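Local structure of putative thioesterase (Syntrophus aciditrophicus SB, 3HDU) at residues 32-46 with 69-81. The protein probably hydrolyses thioesters, as expected of a hotdog-fold thioesterase. Sequence-based numbering, arbitrary orientation.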
loop_
_atom_site.group_PDB
_atom_site.type_symbol
_atom_site.label_atom_id
_atom_site.label_comp_id
_atom_site.label_asym_id
_atom_site.label_seq_id
_atom_site.Cartn_x
_atom_site.Cartn_y
_atom_site.Cartn_z
ATOM N N LEU A 32 15.191 20.156 18.398
ATOM C CA LEU A 32 14.438 20.440 17.173
ATOM C C LEU A 32 14.529 21.927 16.822
ATOM O O LEU A 32 14.250 22.772 17.671
ATOM C CB LEU A 32 12.977 20.021 17.376
ATOM C CG LEU A 32 12.005 19.991 16.185
ATOM C CD1 LEU A 32 10.773 19.179 16.542
ATOM C CD2 LEU A 32 11.596 21.384 15.691
ATOM N N LYS A 33 14.921 22.230 15.580
ATOM C CA LYS A 33 15.005 23.605 15.059
ATOM C C LYS A 33 14.271 23.693 13.710
ATOM O O LYS A 33 14.353 22.763 12.905
ATOM C CB LYS A 33 16.464 24.047 14.921
ATOM C CG LYS A 33 17.196 24.199 16.253
ATOM N N VAL A 34 13.553 24.802 13.491
ATOM C CA VAL A 34 12.787 25.053 12.261
ATOM C C VAL A 34 13.678 25.806 11.260
ATOM O O VAL A 34 13.886 27.015 11.391
ATOM C CB VAL A 34 11.488 25.862 12.553
ATOM C CG1 VAL A 34 10.684 26.095 11.275
ATOM C CG2 VAL A 34 10.637 25.147 13.593
ATOM N N ARG A 35 14.186 25.083 10.263
ATOM C CA ARG A 35 15.083 25.645 9.239
ATOM C C ARG A 35 14.345 26.486 8.191
ATOM O O ARG A 35 14.883 27.494 7.730
ATOM C CB ARG A 35 15.825 24.534 8.480
ATOM C CG ARG A 35 16.620 23.500 9.296
ATOM C CD ARG A 35 17.961 23.998 9.825
ATOM N NE ARG A 35 17.851 24.835 11.016
ATOM C CZ ARG A 35 18.880 25.244 11.771
ATOM N NH1 ARG A 35 18.647 26.018 12.838
ATOM N NH2 ARG A 35 20.144 24.897 11.486
ATOM N N PHE A 36 13.143 26.053 7.791
ATOM C CA PHE A 36 12.370 26.719 6.722
ATOM C C PHE A 36 10.877 26.354 6.765
ATOM O O PHE A 36 10.536 25.229 7.129
ATOM C CB PHE A 36 12.990 26.319 5.364
ATOM C CG PHE A 36 12.278 26.868 4.153
ATOM C CD1 PHE A 36 12.531 28.171 3.708
ATOM C CD2 PHE A 36 11.378 26.073 3.433
ATOM C CE1 PHE A 36 11.878 28.686 2.572
ATOM C CE2 PHE A 36 10.719 26.574 2.298
ATOM C CZ PHE A 36 10.970 27.882 1.864
ATOM N N ILE A 37 10.010 27.311 6.416
ATOM C CA ILE A 37 8.552 27.086 6.311
ATOM C C ILE A 37 7.948 27.822 5.109
ATOM O O ILE A 37 8.407 28.896 4.734
ATOM C CB ILE A 37 7.733 27.468 7.602
ATOM C CG1 ILE A 37 7.841 28.957 7.964
ATOM C CG2 ILE A 37 8.162 26.618 8.792
ATOM C CD1 ILE A 37 6.889 29.365 9.059
ATOM N N SER A 38 6.919 27.217 4.522
ATOM C CA SER A 38 6.157 27.786 3.405
ATOM C C SER A 38 4.872 26.950 3.246
ATOM O O SER A 38 4.810 25.830 3.779
ATOM C CB SER A 38 6.970 27.799 2.095
ATOM O OG SER A 38 7.201 26.496 1.585
ATOM N N PRO A 39 3.853 27.470 2.525
ATOM C CA PRO A 39 2.621 26.682 2.312
ATOM C C PRO A 39 2.756 25.308 1.607
ATOM O O PRO A 39 1.897 24.449 1.826
ATOM C CB PRO A 39 1.749 27.621 1.459
ATOM C CG PRO A 39 2.278 28.968 1.702
ATOM C CD PRO A 39 3.746 28.795 1.888
ATOM N N GLU A 40 3.812 25.120 0.809
ATOM C CA GLU A 40 4.062 23.879 0.048
ATOM C C GLU A 40 5.285 23.053 0.513
ATOM O O GLU A 40 5.480 21.933 0.023
ATOM C CB GLU A 40 4.145 24.166 -1.472
ATOM C CG GLU A 40 5.228 25.170 -1.965
ATOM C CD GLU A 40 4.892 26.661 -1.772
ATOM O OE1 GLU A 40 3.708 27.020 -1.587
ATOM O OE2 GLU A 40 5.837 27.477 -1.806
ATOM N N GLN A 41 6.084 23.579 1.452
ATOM C CA GLN A 41 7.290 22.882 1.959
ATOM C C GLN A 41 7.787 23.407 3.321
ATOM O O GLN A 41 7.771 24.612 3.561
ATOM C CB GLN A 41 8.413 23.012 0.914
ATOM C CG GLN A 41 9.754 22.340 1.240
ATOM C CD GLN A 41 10.786 22.496 0.128
ATOM O OE1 GLN A 41 10.465 22.875 -1.003
ATOM N NE2 GLN A 41 12.038 22.195 0.450
ATOM N N VAL A 42 8.211 22.487 4.193
ATOM C CA VAL A 42 8.822 22.806 5.499
ATOM C C VAL A 42 10.115 21.994 5.656
ATOM O O VAL A 42 10.308 20.999 4.960
ATOM C CB VAL A 42 7.881 22.526 6.704
ATOM C CG1 VAL A 42 6.593 23.320 6.566
ATOM C CG2 VAL A 42 7.586 21.032 6.851
ATOM N N LYS A 43 10.979 22.419 6.572
ATOM C CA LYS A 43 12.267 21.755 6.818
ATOM C C LYS A 43 12.658 21.877 8.294
ATOM O O LYS A 43 12.826 22.993 8.798
ATOM C CB LYS A 43 13.347 22.379 5.928
ATOM C CG LYS A 43 14.718 21.703 5.949
ATOM C CD LYS A 43 15.710 22.501 5.112
ATOM C CE LYS A 43 17.129 21.976 5.250
ATOM N NZ LYS A 43 18.133 22.918 4.641
ATOM N N LEU A 44 12.781 20.732 8.971
ATOM C CA LEU A 44 13.192 20.663 10.376
ATOM C C LEU A 44 14.532 19.943 10.493
ATOM O O LEU A 44 14.789 18.991 9.756
ATOM C CB LEU A 44 12.149 19.909 11.205
ATOM C CG LEU A 44 10.742 20.500 11.321
ATOM C CD1 LEU A 44 9.877 19.563 12.130
ATOM C CD2 LEU A 44 10.763 21.880 11.966
ATOM N N SER A 45 15.387 20.424 11.396
ATOM C CA SER A 45 16.672 19.783 11.709
ATOM C C SER A 45 16.569 19.287 13.146
ATOM O O SER A 45 15.999 19.966 14.004
ATOM C CB SER A 45 17.850 20.730 11.524
ATOM O OG SER A 45 17.740 21.859 12.360
ATOM N N PHE A 46 17.106 18.093 13.386
ATOM C CA PHE A 46 17.058 17.433 14.686
ATOM C C PHE A 46 18.461 17.137 15.188
ATOM O O PHE A 46 19.385 17.012 14.387
ATOM C CB PHE A 46 16.277 16.132 14.564
ATOM C CG PHE A 46 14.844 16.321 14.151
ATOM C CD1 PHE A 46 14.490 16.361 12.800
ATOM C CD2 PHE A 46 13.840 16.465 15.113
ATOM C CE1 PHE A 46 13.149 16.544 12.412
ATOM C CE2 PHE A 46 12.499 16.646 14.738
ATOM C CZ PHE A 46 12.151 16.685 13.388
ATOM N N ALA A 69 10.313 12.156 14.148
ATOM C CA ALA A 69 10.811 13.310 13.379
ATOM C C ALA A 69 10.025 13.530 12.080
ATOM O O ALA A 69 9.682 14.667 11.750
ATOM C CB ALA A 69 12.296 13.153 13.068
ATOM N N ILE A 70 9.757 12.436 11.358
ATOM C CA ILE A 70 8.955 12.462 10.119
ATOM C C ILE A 70 7.512 12.917 10.414
ATOM O O ILE A 70 6.971 13.757 9.690
ATOM C CB ILE A 70 8.994 11.076 9.378
ATOM C CG1 ILE A 70 10.380 10.869 8.751
ATOM C CG2 ILE A 70 7.919 10.979 8.294
ATOM C CD1 ILE A 70 10.604 9.501 8.126
ATOM N N ASP A 71 6.925 12.374 11.484
ATOM C CA ASP A 71 5.571 12.727 11.922
ATOM C C ASP A 71 5.458 14.202 12.328
ATOM O O ASP A 71 4.447 14.847 12.030
ATOM C CB ASP A 71 5.128 11.829 13.093
ATOM C CG ASP A 71 3.646 11.985 13.439
ATOM O OD1 ASP A 71 2.816 12.120 12.519
ATOM O OD2 ASP A 71 3.306 11.950 14.638
HETATM N N MSE A 72 6.481 14.715 13.019
HETATM C CA MSE A 72 6.535 16.124 13.435
HETATM C C MSE A 72 6.702 17.063 12.241
HETATM O O MSE A 72 6.034 18.098 12.182
HETATM C CB MSE A 72 7.668 16.366 14.443
HETATM C CG MSE A 72 7.435 15.739 15.815
HETATM SE SE MSE A 72 5.943 16.521 16.781
HETATM C CE MSE A 72 6.566 18.343 16.905
ATOM N N THR A 73 7.604 16.706 11.318
ATOM C CA THR A 73 7.838 17.473 10.088
ATOM C C THR A 73 6.554 17.524 9.257
ATOM O O THR A 73 6.169 18.596 8.775
ATOM C CB THR A 73 9.004 16.885 9.239
ATOM O OG1 THR A 73 10.197 16.838 10.025
ATOM C CG2 THR A 73 9.270 17.722 7.989
ATOM N N ALA A 74 5.902 16.367 9.117
ATOM C CA ALA A 74 4.622 16.252 8.394
ATOM C C ALA A 74 3.514 17.094 9.048
ATOM O O ALA A 74 2.723 17.732 8.350
ATOM C CB ALA A 74 4.190 14.790 8.294
ATOM N N GLY A 75 3.474 17.092 10.379
ATOM C CA GLY A 75 2.506 17.884 11.146
ATOM C C GLY A 75 2.625 19.382 10.919
ATOM O O GLY A 75 1.608 20.071 10.804
ATOM N N LEU A 76 3.863 19.874 10.854
ATOM C CA LEU A 76 4.151 21.281 10.553
ATOM C C LEU A 76 3.784 21.614 9.102
ATOM O O LEU A 76 3.231 22.679 8.848
ATOM C CB LEU A 76 5.627 21.604 10.819
ATOM C CG LEU A 76 6.132 23.037 10.600
ATOM C CD1 LEU A 76 5.296 24.041 11.365
ATOM C CD2 LEU A 76 7.592 23.141 11.001
ATOM N N ALA A 77 4.109 20.718 8.161
ATOM C CA ALA A 77 3.751 20.898 6.741
ATOM C C ALA A 77 2.229 20.908 6.546
ATOM O O ALA A 77 1.716 21.685 5.733
ATOM C CB ALA A 77 4.391 19.823 5.868
ATOM N N ALA A 78 1.527 20.042 7.293
ATOM C CA ALA A 78 0.053 19.983 7.307
ATOM C C ALA A 78 -0.533 21.329 7.753
ATOM O O ALA A 78 -1.416 21.863 7.084
ATOM C CB ALA A 78 -0.444 18.858 8.224
ATOM N N PHE A 79 -0.011 21.865 8.862
ATOM C CA PHE A 79 -0.397 23.187 9.398
ATOM C C PHE A 79 -0.262 24.319 8.367
ATOM O O PHE A 79 -1.172 25.143 8.232
ATOM C CB PHE A 79 0.433 23.523 10.658
ATOM C CG PHE A 79 0.304 24.952 11.122
ATOM C CD1 PHE A 79 -0.788 25.350 11.890
ATOM C CD2 PHE A 79 1.282 25.904 10.788
ATOM C CE1 PHE A 79 -0.912 26.681 12.319
ATOM C CE2 PHE A 79 1.166 27.238 11.208
ATOM C CZ PHE A 79 0.066 27.628 11.980
HETATM N N MSE A 80 0.879 24.354 7.671
HETATM C CA MSE A 80 1.155 25.383 6.646
HETATM C C MSE A 80 0.222 25.303 5.438
HETATM O O MSE A 80 -0.062 26.329 4.814
HETATM C CB MSE A 80 2.619 25.340 6.181
HETATM C CG MSE A 80 3.620 25.669 7.271
HETATM SE SE MSE A 80 3.465 27.472 7.942
HETATM C CE MSE A 80 4.438 27.218 9.565
ATOM N N GLY A 81 -0.240 24.093 5.119
ATOM C CA GLY A 81 -1.206 23.874 4.053
ATOM C C GLY A 81 -2.581 24.375 4.462
ATOM O O GLY A 81 -3.193 25.145 3.724
#
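The ring of F46 lies flat against A69, whose CB sits over one face, 3.6 Å from the ring centroid and 16° off its normal, a CH-pi contact; with a single methyl to present, A69 lets the helix lie close to the strand here. At the ring's edge, near its plane, is T73 OG1. That hydroxyl is buried but satisfied: T73 OG1 donates to A69 O at 2.8 Å, one turn back in the helix, while T73 N reaches the same oxygen from the other face of its carbonyl plane. A serine in place of F46 would remove the ring and would probably leave a gap over the A69 methyl and beside T73. This is the core of the hotdog fold, a long helix wrapped by a curved antiparallel sheet; strand 41-46 runs at 147° to helix 69-81. Along it V42, L44 and F46 point inward. The forked end of L44 serves two neighbours, CD1 lying 3.5 Å from T73 OG1 and CD2 meeting L76 CD2. V42 likewise divides its methyls, CG2 3.4 Å from T73 O and also against small A77, CG1 toward L76 and M80. From the hairpin's other arm I37 crosses selenomethionine M80 at about a right angle; a bend at chi2 (-64°) folds M80's long, flexible chain so that CE meets I37 CD1. V16 of helix 7-22 also touches L76 and M80.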